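PDB 3M3I: putative uncharacterized protein from Leishmania major, which is of unknown function but belongs to the DUF985 family of the cupin superfamily and folds as a beta barrel of two antiparallel sheets. Local coordinates for residues W84-D90 with A169-S175; P91-I97 with A154-V160; Y39-S45 with H58-Y64; L78-W84 with C176-F182. All blocks are in the same frame, centred on the assembly; numbering follows the deposited sequence.

Contact 1. Residues W84-D90 with A169-S175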
# COMPACT_ATOMS: atom_id res chain seq x y z
N TRP A 84 -5.08 -3.58 -0.31
CA TRP A 84 -5.66 -2.72 0.74
C TRP A 84 -4.78 -2.66 1.99
O TRP A 84 -4.57 -3.68 2.62
CB TRP A 84 -7.01 -3.31 1.15
CG TRP A 84 -8.01 -3.23 0.07
CD1 TRP A 84 -7.99 -3.90 -1.12
CD2 TRP A 84 -9.21 -2.45 0.08
NE1 TRP A 84 -9.10 -3.57 -1.86
CE2 TRP A 84 -9.86 -2.68 -1.15
CE3 TRP A 84 -9.78 -1.57 1.00
CZ2 TRP A 84 -11.05 -2.06 -1.49
CZ3 TRP A 84 -10.98 -0.96 0.68
CH2 TRP A 84 -11.61 -1.21 -0.56
N MET A 85 -4.32 -1.47 2.38
CA MET A 85 -3.42 -1.27 3.53
C MET A 85 -4.10 -0.47 4.64
O MET A 85 -4.48 0.66 4.40
CB MET A 85 -2.19 -0.47 3.11
CG MET A 85 -0.99 -1.27 2.68
SD MET A 85 -0.93 -1.78 0.97
CE MET A 85 -1.52 -0.35 0.06
N TYR A 86 -4.19 -1.03 5.84
CA TYR A 86 -4.79 -0.36 6.99
C TYR A 86 -3.95 0.84 7.53
O TYR A 86 -2.76 0.71 7.74
CB TYR A 86 -5.03 -1.36 8.13
CG TYR A 86 -5.51 -0.71 9.41
CD1 TYR A 86 -4.59 -0.17 10.32
CD2 TYR A 86 -6.87 -0.60 9.70
CE1 TYR A 86 -5.01 0.44 11.50
CE2 TYR A 86 -7.31 0.01 10.89
CZ TYR A 86 -6.37 0.53 11.77
OH TYR A 86 -6.77 1.16 12.93
N HIS A 87 -4.62 1.98 7.75
CA HIS A 87 -3.98 3.19 8.30
C HIS A 87 -4.56 3.60 9.65
O HIS A 87 -3.80 3.92 10.57
CB HIS A 87 -4.13 4.36 7.33
CG HIS A 87 -3.29 4.25 6.10
ND1 HIS A 87 -1.99 3.80 6.12
CD2 HIS A 87 -3.55 4.59 4.82
CE1 HIS A 87 -1.49 3.84 4.90
NE2 HIS A 87 -2.42 4.32 4.09
N ALA A 88 -5.88 3.63 9.76
CA ALA A 88 -6.55 4.12 10.98
C ALA A 88 -8.04 3.72 11.12
O ALA A 88 -8.67 3.23 10.18
CB ALA A 88 -6.40 5.64 11.10
N GLY A 89 -8.57 3.93 12.33
CA GLY A 89 -9.98 3.67 12.64
C GLY A 89 -10.29 2.21 12.88
O GLY A 89 -9.40 1.42 13.18
N ASP A 90 -11.56 1.85 12.75
CA ASP A 90 -11.98 0.45 12.79
C ASP A 90 -11.40 -0.43 11.67
O ASP A 90 -11.00 0.07 10.59
CB ASP A 90 -13.50 0.36 12.71
CG ASP A 90 -14.21 1.03 13.88
OD1 ASP A 90 -13.81 0.82 15.05
OD2 ASP A 90 -15.19 1.76 13.62
N ALA A 169 -14.90 3.48 16.31
CA ALA A 169 -14.43 4.75 15.74
C ALA A 169 -15.38 5.33 14.68
O ALA A 169 -15.31 6.52 14.39
CB ALA A 169 -13.03 4.56 15.15
N GLY A 170 -16.23 4.49 14.09
CA GLY A 170 -17.22 4.94 13.11
C GLY A 170 -16.74 5.03 11.67
O GLY A 170 -17.48 5.48 10.79
N TYR A 171 -15.51 4.59 11.42
CA TYR A 171 -14.93 4.64 10.07
C TYR A 171 -13.73 3.72 9.96
O TYR A 171 -13.25 3.19 10.95
CB TYR A 171 -14.46 6.05 9.75
CG TYR A 171 -13.17 6.38 10.44
CD1 TYR A 171 -11.95 6.29 9.78
CD2 TYR A 171 -13.17 6.75 11.77
CE1 TYR A 171 -10.77 6.58 10.42
CE2 TYR A 171 -11.99 7.04 12.42
CZ TYR A 171 -10.79 6.95 11.74
OH TYR A 171 -9.63 7.25 12.39
N SER A 172 -13.24 3.55 8.75
CA SER A 172 -11.98 2.87 8.51
C SER A 172 -11.27 3.51 7.34
O SER A 172 -11.81 3.51 6.24
CB SER A 172 -12.23 1.42 8.19
OG SER A 172 -11.00 0.77 7.90
N LEU A 173 -10.08 4.06 7.57
CA LEU A 173 -9.28 4.67 6.51
C LEU A 173 -8.20 3.68 6.04
O LEU A 173 -7.51 3.07 6.85
CB LEU A 173 -8.64 5.96 7.02
CG LEU A 173 -7.62 6.69 6.13
CD1 LEU A 173 -8.24 7.17 4.83
CD2 LEU A 173 -7.00 7.86 6.89
N VAL A 174 -8.06 3.54 4.74
CA VAL A 174 -7.03 2.69 4.16
C VAL A 174 -6.39 3.40 2.97
O VAL A 174 -6.81 4.48 2.58
CB VAL A 174 -7.60 1.30 3.67
CG1 VAL A 174 -8.11 0.46 4.81
CG2 VAL A 174 -8.68 1.47 2.61
N SER A 175 -5.36 2.77 2.43
CA SER A 175 -4.87 3.08 1.10
C SER A 175 -5.14 1.86 0.24
O SER A 175 -5.04 0.74 0.72
CB SER A 175 -3.39 3.40 1.12
OG SER A 175 -3.15 4.63 1.75

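Contact 2. Residues P91-I97 with A154-V160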
# COMPACT_ATOMS: atom_id res chain seq x y z
N PRO A 91 -11.38 -1.77 11.90
CA PRO A 91 -11.14 -2.71 10.81
C PRO A 91 -12.13 -2.56 9.70
O PRO A 91 -13.31 -2.29 9.95
CB PRO A 91 -11.32 -4.08 11.47
CG PRO A 91 -11.92 -3.84 12.78
CD PRO A 91 -11.49 -2.46 13.19
N LEU A 92 -11.65 -2.76 8.48
CA LEU A 92 -12.47 -2.72 7.28
C LEU A 92 -12.83 -4.16 6.92
O LEU A 92 -11.93 -5.00 6.74
CB LEU A 92 -11.65 -2.09 6.16
CG LEU A 92 -12.37 -1.47 4.97
CD1 LEU A 92 -12.59 0.01 5.20
CD2 LEU A 92 -11.53 -1.68 3.73
N GLN A 93 -14.12 -4.46 6.83
CA GLN A 93 -14.54 -5.79 6.43
C GLN A 93 -14.71 -5.82 4.93
O GLN A 93 -15.53 -5.09 4.37
CB GLN A 93 -15.83 -6.20 7.12
CG GLN A 93 -16.17 -7.65 6.89
CD GLN A 93 -17.41 -8.11 7.61
OE1 GLN A 93 -17.71 -7.66 8.70
NE2 GLN A 93 -18.13 -9.03 7.00
N LEU A 94 -13.90 -6.65 4.29
CA LEU A 94 -13.90 -6.83 2.86
C LEU A 94 -14.75 -8.06 2.58
O LEU A 94 -14.57 -9.10 3.21
CB LEU A 94 -12.48 -7.06 2.34
CG LEU A 94 -11.64 -5.85 1.99
CD1 LEU A 94 -10.19 -6.25 1.80
CD2 LEU A 94 -12.19 -5.22 0.72
N HIS A 95 -15.65 -7.93 1.62
CA HIS A 95 -16.54 -9.00 1.21
C HIS A 95 -16.11 -9.41 -0.18
O HIS A 95 -16.44 -8.72 -1.14
CB HIS A 95 -17.99 -8.51 1.19
CG HIS A 95 -18.47 -7.98 2.51
ND1 HIS A 95 -19.51 -8.56 3.21
CD2 HIS A 95 -18.06 -6.93 3.25
CE1 HIS A 95 -19.72 -7.88 4.32
NE2 HIS A 95 -18.84 -6.89 4.38
N VAL A 96 -15.39 -10.51 -0.30
CA VAL A 96 -14.75 -10.89 -1.57
C VAL A 96 -15.34 -12.18 -2.14
O VAL A 96 -15.21 -13.24 -1.54
CB VAL A 96 -13.22 -11.09 -1.36
CG1 VAL A 96 -12.54 -11.41 -2.67
CG2 VAL A 96 -12.59 -9.85 -0.74
N ILE A 97 -16.00 -12.10 -3.29
CA ILE A 97 -16.40 -13.30 -4.01
C ILE A 97 -15.36 -13.53 -5.11
O ILE A 97 -15.24 -12.72 -6.01
CB ILE A 97 -17.81 -13.20 -4.64
CG1 ILE A 97 -18.84 -12.69 -3.62
CG2 ILE A 97 -18.22 -14.56 -5.18
CD1 ILE A 97 -20.08 -12.06 -4.24
N ALA A 154 -12.41 -10.58 -9.05
CA ALA A 154 -13.29 -10.79 -7.91
C ALA A 154 -14.43 -9.77 -7.90
O ALA A 154 -14.23 -8.61 -8.23
CB ALA A 154 -12.50 -10.71 -6.59
N ILE A 155 -15.63 -10.24 -7.55
CA ILE A 155 -16.74 -9.36 -7.20
C ILE A 155 -16.60 -9.07 -5.70
O ILE A 155 -16.68 -9.99 -4.89
CB ILE A 155 -18.10 -10.01 -7.50
CG1 ILE A 155 -18.26 -10.26 -9.01
CG2 ILE A 155 -19.25 -9.15 -6.99
CD1 ILE A 155 -19.30 -11.29 -9.33
N PHE A 156 -16.39 -7.81 -5.34
CA PHE A 156 -16.08 -7.44 -3.96
C PHE A 156 -16.59 -6.07 -3.50
O PHE A 156 -16.86 -5.18 -4.31
CB PHE A 156 -14.57 -7.52 -3.74
CG PHE A 156 -13.79 -6.45 -4.44
CD1 PHE A 156 -13.70 -6.43 -5.81
CD2 PHE A 156 -13.10 -5.49 -3.73
CE1 PHE A 156 -12.97 -5.46 -6.45
CE2 PHE A 156 -12.37 -4.53 -4.37
CZ PHE A 156 -12.30 -4.52 -5.73
N GLY A 157 -16.67 -5.89 -2.19
CA GLY A 157 -17.14 -4.62 -1.60
C GLY A 157 -16.60 -4.47 -0.20
O GLY A 157 -15.91 -5.36 0.26
N SER A 158 -16.90 -3.37 0.48
CA SER A 158 -16.43 -3.19 1.84
C SER A 158 -17.45 -2.53 2.77
O SER A 158 -18.36 -1.86 2.31
CB SER A 158 -15.09 -2.44 1.86
OG SER A 158 -15.25 -1.05 1.68
N SER A 159 -17.29 -2.77 4.07
CA SER A 159 -18.18 -2.20 5.09
C SER A 159 -17.49 -2.07 6.43
O SER A 159 -16.43 -2.68 6.66
CB SER A 159 -19.45 -3.05 5.25
OG SER A 159 -19.17 -4.30 5.83
N VAL A 160 -18.09 -1.28 7.31
CA VAL A 160 -17.61 -1.12 8.68
C VAL A 160 -18.77 -1.32 9.64
O VAL A 160 -19.87 -0.84 9.39
CB VAL A 160 -17.02 0.28 8.92
CG1 VAL A 160 -16.31 0.34 10.27
CG2 VAL A 160 -16.06 0.66 7.78

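Contact 3. Residues Y39-S45 with H58-Y64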
# COMPACT_ATOMS: atom_id res chain seq x y z
N TYR A 39 -12.94 8.93 -1.19
CA TYR A 39 -11.63 8.70 -1.79
C TYR A 39 -10.91 9.92 -2.36
O TYR A 39 -11.47 10.99 -2.48
CB TYR A 39 -11.75 7.63 -2.88
CG TYR A 39 -11.98 8.17 -4.26
CD1 TYR A 39 -11.09 7.92 -5.29
CD2 TYR A 39 -13.10 8.93 -4.55
CE1 TYR A 39 -11.30 8.41 -6.55
CE2 TYR A 39 -13.32 9.43 -5.81
CZ TYR A 39 -12.42 9.16 -6.80
OH TYR A 39 -12.64 9.64 -8.07
N SER A 40 -9.63 9.74 -2.69
CA SER A 40 -8.93 10.67 -3.57
C SER A 40 -7.74 10.00 -4.22
O SER A 40 -7.08 9.18 -3.62
CB SER A 40 -8.48 11.92 -2.81
OG SER A 40 -7.56 11.56 -1.81
N GLU A 41 -7.47 10.35 -5.47
CA GLU A 41 -6.26 9.92 -6.16
C GLU A 41 -5.03 10.54 -5.48
O GLU A 41 -5.09 11.64 -4.95
CB GLU A 41 -6.34 10.29 -7.64
CG GLU A 41 -7.48 9.58 -8.38
CD GLU A 41 -7.55 9.92 -9.88
OE1 GLU A 41 -6.49 10.06 -10.53
OE2 GLU A 41 -8.68 10.02 -10.43
N VAL A 42 -3.93 9.79 -5.46
CA VAL A 42 -2.69 10.25 -4.86
C VAL A 42 -1.64 10.23 -5.95
O VAL A 42 -1.27 11.28 -6.44
CB VAL A 42 -2.29 9.40 -3.64
CG1 VAL A 42 -1.15 10.04 -2.89
CG2 VAL A 42 -3.50 9.23 -2.72
N VAL A 43 -1.19 9.05 -6.35
CA VAL A 43 -0.22 8.95 -7.43
C VAL A 43 -0.63 7.96 -8.49
O VAL A 43 -1.40 7.03 -8.25
CB VAL A 43 1.19 8.60 -6.93
CG1 VAL A 43 1.61 9.58 -5.83
CG2 VAL A 43 1.26 7.17 -6.44
N ARG A 44 -0.06 8.19 -9.67
CA ARG A 44 -0.23 7.38 -10.86
C ARG A 44 1.16 7.21 -11.52
O ARG A 44 1.77 8.18 -11.94
CB ARG A 44 -1.22 8.09 -11.80
CG ARG A 44 -2.68 7.68 -11.56
CD ARG A 44 -3.69 8.83 -11.61
NE ARG A 44 -3.89 9.36 -12.97
CZ ARG A 44 -4.60 8.76 -13.93
NH1 ARG A 44 -5.17 7.57 -13.73
NH2 ARG A 44 -4.71 9.36 -15.12
N SER A 45 1.66 5.98 -11.58
CA SER A 45 2.93 5.67 -12.27
C SER A 45 3.14 6.44 -13.57
O SER A 45 2.24 6.55 -14.39
CB SER A 45 3.02 4.16 -12.57
OG SER A 45 4.24 3.83 -13.26
N HIS A 58 -1.44 2.55 -16.51
CA HIS A 58 -0.32 2.89 -15.63
C HIS A 58 0.12 1.62 -14.88
O HIS A 58 -0.72 0.77 -14.56
CB HIS A 58 -0.74 3.97 -14.61
CG HIS A 58 -1.12 5.27 -15.25
ND1 HIS A 58 -2.42 5.62 -15.51
CD2 HIS A 58 -0.35 6.30 -15.69
CE1 HIS A 58 -2.44 6.82 -16.08
NE2 HIS A 58 -1.19 7.25 -16.20
N ALA A 59 1.42 1.48 -14.63
CA ALA A 59 1.92 0.36 -13.85
C ALA A 59 1.06 0.16 -12.61
O ALA A 59 0.57 -0.93 -12.36
CB ALA A 59 3.38 0.57 -13.44
N TYR A 60 0.89 1.24 -11.85
CA TYR A 60 0.03 1.26 -10.68
C TYR A 60 -0.66 2.62 -10.56
O TYR A 60 -0.22 3.60 -11.15
CB TYR A 60 0.83 0.99 -9.41
CG TYR A 60 1.78 2.11 -9.07
CD1 TYR A 60 1.42 3.12 -8.19
CD2 TYR A 60 3.04 2.17 -9.63
CE1 TYR A 60 2.28 4.14 -7.90
CE2 TYR A 60 3.92 3.21 -9.33
CZ TYR A 60 3.53 4.19 -8.47
OH TYR A 60 4.39 5.22 -8.17
N THR A 61 -1.74 2.63 -9.80
CA THR A 61 -2.43 3.83 -9.39
C THR A 61 -2.75 3.60 -7.93
O THR A 61 -2.97 2.47 -7.53
CB THR A 61 -3.73 4.05 -10.19
OG1 THR A 61 -4.57 2.91 -10.08
CG2 THR A 61 -3.44 4.30 -11.68
N THR A 62 -2.73 4.65 -7.11
CA THR A 62 -3.03 4.52 -5.67
C THR A 62 -4.09 5.52 -5.25
O THR A 62 -4.31 6.53 -5.93
CB THR A 62 -1.80 4.72 -4.74
OG1 THR A 62 -1.65 6.12 -4.44
CG2 THR A 62 -0.51 4.19 -5.36
N ILE A 63 -4.75 5.22 -4.13
CA ILE A 63 -5.77 6.10 -3.55
C ILE A 63 -5.84 5.95 -2.04
O ILE A 63 -5.38 4.98 -1.48
CB ILE A 63 -7.19 5.80 -4.11
CG1 ILE A 63 -7.69 4.43 -3.67
CG2 ILE A 63 -7.24 5.89 -5.63
CD1 ILE A 63 -9.18 4.23 -3.91
N TYR A 64 -6.39 6.97 -1.40
CA TYR A 64 -6.87 6.87 -0.04
C TYR A 64 -8.34 6.47 -0.10
O TYR A 64 -9.10 7.06 -0.84
CB TYR A 64 -6.74 8.20 0.65
CG TYR A 64 -5.34 8.63 1.02
CD1 TYR A 64 -4.59 7.93 1.96
CD2 TYR A 64 -4.79 9.78 0.48
CE1 TYR A 64 -3.32 8.36 2.33
CE2 TYR A 64 -3.53 10.20 0.83
CZ TYR A 64 -2.80 9.50 1.76
OH TYR A 64 -1.54 9.94 2.11

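Contact 4. Residues L78-W84 with C176-F182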
# COMPACT_ATOMS: atom_id res chain seq x y z
N LEU A 78 -13.06 -5.33 -10.80
CA LEU A 78 -11.93 -4.74 -11.50
C LEU A 78 -11.39 -5.82 -12.42
O LEU A 78 -11.94 -6.91 -12.48
CB LEU A 78 -10.86 -4.26 -10.52
CG LEU A 78 -11.26 -3.14 -9.55
CD1 LEU A 78 -10.29 -3.00 -8.40
CD2 LEU A 78 -11.39 -1.80 -10.27
N CYS A 79 -10.33 -5.52 -13.15
CA CYS A 79 -9.65 -6.56 -13.91
C CYS A 79 -8.18 -6.73 -13.49
O CYS A 79 -7.51 -7.62 -13.98
CB CYS A 79 -9.78 -6.30 -15.42
SG CYS A 79 -8.41 -5.42 -16.13
N SER A 80 -7.71 -5.89 -12.57
CA SER A 80 -6.40 -6.06 -11.96
C SER A 80 -6.55 -6.23 -10.44
O SER A 80 -7.59 -5.92 -9.89
CB SER A 80 -5.53 -4.84 -12.27
OG SER A 80 -5.47 -4.61 -13.66
N ASP A 81 -5.50 -6.73 -9.79
CA ASP A 81 -5.45 -6.89 -8.33
C ASP A 81 -5.52 -5.54 -7.65
O ASP A 81 -4.99 -4.55 -8.16
CB ASP A 81 -4.14 -7.53 -7.86
CG ASP A 81 -3.93 -8.93 -8.37
OD1 ASP A 81 -2.77 -9.38 -8.33
OD2 ASP A 81 -4.89 -9.60 -8.80
N GLU A 82 -6.14 -5.50 -6.48
CA GLU A 82 -6.15 -4.30 -5.66
C GLU A 82 -5.73 -4.62 -4.22
O GLU A 82 -6.33 -5.46 -3.55
CB GLU A 82 -7.54 -3.68 -5.68
CG GLU A 82 -7.61 -2.40 -4.87
CD GLU A 82 -8.97 -1.74 -4.92
OE1 GLU A 82 -9.99 -2.46 -4.84
OE2 GLU A 82 -8.99 -0.51 -5.04
N THR A 83 -4.70 -3.93 -3.75
CA THR A 83 -4.12 -4.20 -2.44
C THR A 83 -4.56 -3.13 -1.45
O THR A 83 -4.42 -1.94 -1.73
CB THR A 83 -2.55 -4.25 -2.52
OG1 THR A 83 -2.14 -5.33 -3.38
CG2 THR A 83 -1.96 -4.46 -1.16
N TRP A 84 -5.08 -3.58 -0.31
CA TRP A 84 -5.66 -2.72 0.74
C TRP A 84 -4.78 -2.66 1.99
O TRP A 84 -4.57 -3.68 2.62
CB TRP A 84 -7.01 -3.31 1.15
CG TRP A 84 -8.01 -3.23 0.07
CD1 TRP A 84 -7.99 -3.90 -1.12
CD2 TRP A 84 -9.21 -2.45 0.08
NE1 TRP A 84 -9.10 -3.57 -1.86
CE2 TRP A 84 -9.86 -2.68 -1.15
CE3 TRP A 84 -9.78 -1.57 1.00
CZ2 TRP A 84 -11.05 -2.06 -1.49
CZ3 TRP A 84 -10.98 -0.96 0.68
CH2 TRP A 84 -11.61 -1.21 -0.56
N CYS A 176 -5.49 2.10 -1.03
CA CYS A 176 -5.63 1.05 -2.01
C CYS A 176 -4.66 1.28 -3.17
O CYS A 176 -4.48 2.41 -3.63
CB CYS A 176 -7.05 1.00 -2.55
SG CYS A 176 -8.31 0.81 -1.29
N ILE A 177 -4.05 0.21 -3.66
CA ILE A 177 -3.19 0.28 -4.85
C ILE A 177 -3.71 -0.72 -5.87
O ILE A 177 -3.81 -1.89 -5.56
CB ILE A 177 -1.73 -0.04 -4.50
CG1 ILE A 177 -1.26 0.85 -3.35
CG2 ILE A 177 -0.81 0.16 -5.68
CD1 ILE A 177 0.09 0.43 -2.83
N VAL A 178 -4.08 -0.26 -7.06
CA VAL A 178 -4.45 -1.16 -8.14
C VAL A 178 -3.28 -1.25 -9.11
O VAL A 178 -2.73 -0.23 -9.50
CB VAL A 178 -5.73 -0.70 -8.87
CG1 VAL A 178 -6.22 -1.79 -9.81
CG2 VAL A 178 -6.81 -0.32 -7.88
N SER A 179 -2.88 -2.48 -9.45
CA SER A 179 -1.75 -2.72 -10.37
C SER A 179 -1.89 -4.03 -11.15
O SER A 179 -2.00 -5.10 -10.54
CB SER A 179 -0.42 -2.75 -9.63
OG SER A 179 0.63 -3.18 -10.49
N PRO A 180 -1.88 -3.94 -12.50
CA PRO A 180 -1.80 -2.73 -13.30
C PRO A 180 -2.96 -1.75 -13.03
O PRO A 180 -4.01 -2.16 -12.56
CB PRO A 180 -1.82 -3.27 -14.74
CG PRO A 180 -1.27 -4.62 -14.63
CD PRO A 180 -1.81 -5.15 -13.35
N GLY A 181 -2.75 -0.48 -13.35
CA GLY A 181 -3.50 0.63 -12.74
C GLY A 181 -4.99 0.68 -12.97
O GLY A 181 -5.53 0.04 -13.88
N PHE A 182 -5.67 1.46 -12.13
CA PHE A 182 -7.10 1.67 -12.25
C PHE A 182 -7.47 2.56 -13.46
O PHE A 182 -6.79 3.53 -13.80
CB PHE A 182 -7.64 2.28 -10.94
CG PHE A 182 -9.11 2.48 -10.93
CD1 PHE A 182 -9.96 1.48 -10.52
CD2 PHE A 182 -9.67 3.67 -11.33
CE1 PHE A 182 -11.32 1.66 -10.52
CE2 PHE A 182 -11.02 3.84 -11.34
CZ PHE A 182 -11.84 2.83 -10.94
O HOH W 1 -5.71 -2.55 -15.38
O HOH W 2 -2.99 -7.51 -11.15

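Contact 1. Residues W84-D90 with A169-S175
A classic beta bulge interrupts this antiparallel pair: His-87 and Ala-88 both face Leu-173, whose O accepts a hydrogen bond from His-87 N (3.2 Å) and a weak one from Ala-88 N (3.4 Å). Before the bulge, Met-85 N donates to Ser-175 O at 2.9 Å; in return Ser-175 N donates to Met-85 O at 3.0 Å. The bulge swings the His-87 side chain toward the partner strand, where its NE2 lies a very short 2.5 Å from Ser-175 OG in a hydrogen bond made at the ring edge. Beyond it, Leu-173 N bonds to Ala-88 O (3.1 Å), and the CA of Gly-89 sits over the Tyr-171 ring, 3.9 Å from its centroid, a CH-pi contact where a side chain would clash. Asp-90 then closes the end: its OD1 takes Ala-169 N (3.1 Å), its OD2 takes Gly-170 N (3.0 Å), and its backbone O receives Ser-172 OG (2.8 Å). In the dimer, His-87 ND1 is bonded to Tyr-86 O of the second subunit, and Met-85 packs on its own counterpart there. Within the chain, Val-174 and Ser-172 bond through their backbones to Phe-65 and Cys-67 of strand 56-67, Trp-84 and Tyr-86 to Tyr-148 and Leu-146, while Trp-24 of helix 21-27 covers Ala-88 and Leu-173 and hydrogen-bonds Tyr-171 OH.

Contact 2. Residues P91-I97 with A154-V160
Ala-154 leads into the strand with its CA 3.3 Å from Ile-97 O and its CB 4.0 Å from Val-96 CG1. Ile-155 starts the regular antiparallel ladder: its N bonds to Ile-97 O (2.9 Å), its O receives Ile-97 N (2.7 Å), and its CG2 lies 4.1 Å from Ile-97 CD1. Phe-156 sits in a non-hydrogen-bonded pair with Val-96, CA to CA 4.4 Å; its CA makes a CA-H...O contact of 3.1 Å to His-95 O, and its ring leads away from strand 92-97 to meet His-76, Glu-82 and Trp-84. Gly-157 returns to full pairing, with His-95 N to Gly-157 O at 2.9 Å and Gly-157 N to His-95 O at 3.0 Å. Ser-158 shares a face with Leu-94 and places its CB 4.2 Å from Leu-94 CD2 and 4.1 Å from Leu-92 CD2. At Ser-159 the backbone bonds to Gln-93 are both 2.9 Å (N to O each way), and OG is hydrogen-bonded to His-95 NE2 at 3.0 Å, a side-chain link between diagonal positions. Val-160 finishes the run, its CG2 4.4 Å from Leu-92 CD1. The Leu-94, Val-96, Phe-156 and Ser-158 face turns inward, where Leu-94 meets Trp-84 and Ser-158 meets Phe-65 of the other sheet; strand 130-136 flanks strand 92-98 beyond. This is the arrangement expected of a cupin beta barrel, in which two antiparallel sheets face each other across the interior.

Contact 3. Residues Y39-S45 with H58-Y64
Arg-44 lies against His-58, its CB over one face of the imidazole and His-58 CE1 over one face of the guanidinium, 3.5 Å from NH2, while its CG packs 3.5 Å from Thr-61 CG2. The two segments are antiparallel neighbours in a sheet of the cupin barrel, and a beta bulge shifts their register by one residue between Glu-41 and Arg-44. On the N-terminal side of the bulge, Ser-40 pairs with Tyr-64 (Ser-40 N to Tyr-64 O 3.3 Å, Tyr-64 N to Ser-40 O 3.2 Å). Val-42 N makes a weak bond of 3.3 Å to Thr-62 O, yet Thr-62 N turns to Val-43 O (3.0 Å), so the extra residue is taken up between these bonds. Val-42, pointing toward the partner strand, brings CG2 to 3.5 Å from Tyr-64 CD2, and Val-43 CG2 touches the edge of the Tyr-60 ring at CE1, 3.5 Å away. The Tyr-60 and Thr-62 side chains also serve the dimer: Tyr-60 OH bonds to Asp-81 OD1, and Thr-62 OG1 to Gln-147 OE1, both of the second subunit. Across strand 56-67, the backbones of Thr-61 and Ile-63 bond to Val-178 and Cys-176 of strand 172-179, so this pair continues the sheet outward. Past the bulge, Ser-45 N donates to Tyr-60 O at 3.1 Å, and Ser-45 CA rests over one face of the Tyr-60 ring.

Contact 4. Residues L78-W84 with C176-F182
This is a buried antiparallel strand pairing between 81-84 and 176-179, in the barrel sheet that also faces the second subunit. Thr-83 and Ile-177 exchange backbone bonds of 2.9 Å (Thr-83 N to Ile-177 O, Ile-177 N to Thr-83 O), and Ser-179 N reaches Asp-81 O at 3.2 Å. Where the strands begin to part, water 2 bridges them, accepting from Asp-81 N (3.0 Å) and donating to Ser-179 O (2.7 Å); water 1 is hydrogen-bonded to Ser-80 OG (2.7 Å) and lies 3.0 Å from Gly-181 O, beside the cis peptide before Pro-180. Ser-80 OG also bonds to Glu-52 OE1. On the interior face, Cys-176 SG lies over the Trp-84 ring, 3.5 Å from its six-membered centroid, and Glu-82 OE2 comes 3.5 Å from Cys-176 CB. Leu-78 CD2 meets the Phe-182 ring edge at CE1 (3.5 Å). The opposite face carries Asp-81, Thr-83, Ile-177 and Ser-179. Thus one face mixes a sulfur-aromatic contact with a buried carboxylate, whereas the other brings apolar packing (Ile-177 on its counterpart) and hydrogen bonds (Asp-81 OD1 to Tyr-60 OH, Ser-179 OG to Ser-179 OG) to the second subunit.

Overall arrangement
From the N terminus, contact 3 closes first, a short loop joining strand 38-44 to strand 56-67, and it is complete before the others open. Contact 4 then opens at 78-84 and closes at 176-182; contact 1 is nested within it, sharing Trp-84 and the same two strands, and contact 2 is nested within contact 1. Contacts 1 and 4 thus form one long ladder, and strand 172-179 carries it on to strand 56-67 and contact 3. Contact 2 belongs to the facing sheet, joined to the ladder by packing of Leu-92 and Leu-94 on Trp-84. Contacts 1, 3 and 4 reach the second subunit; contact 2 does not.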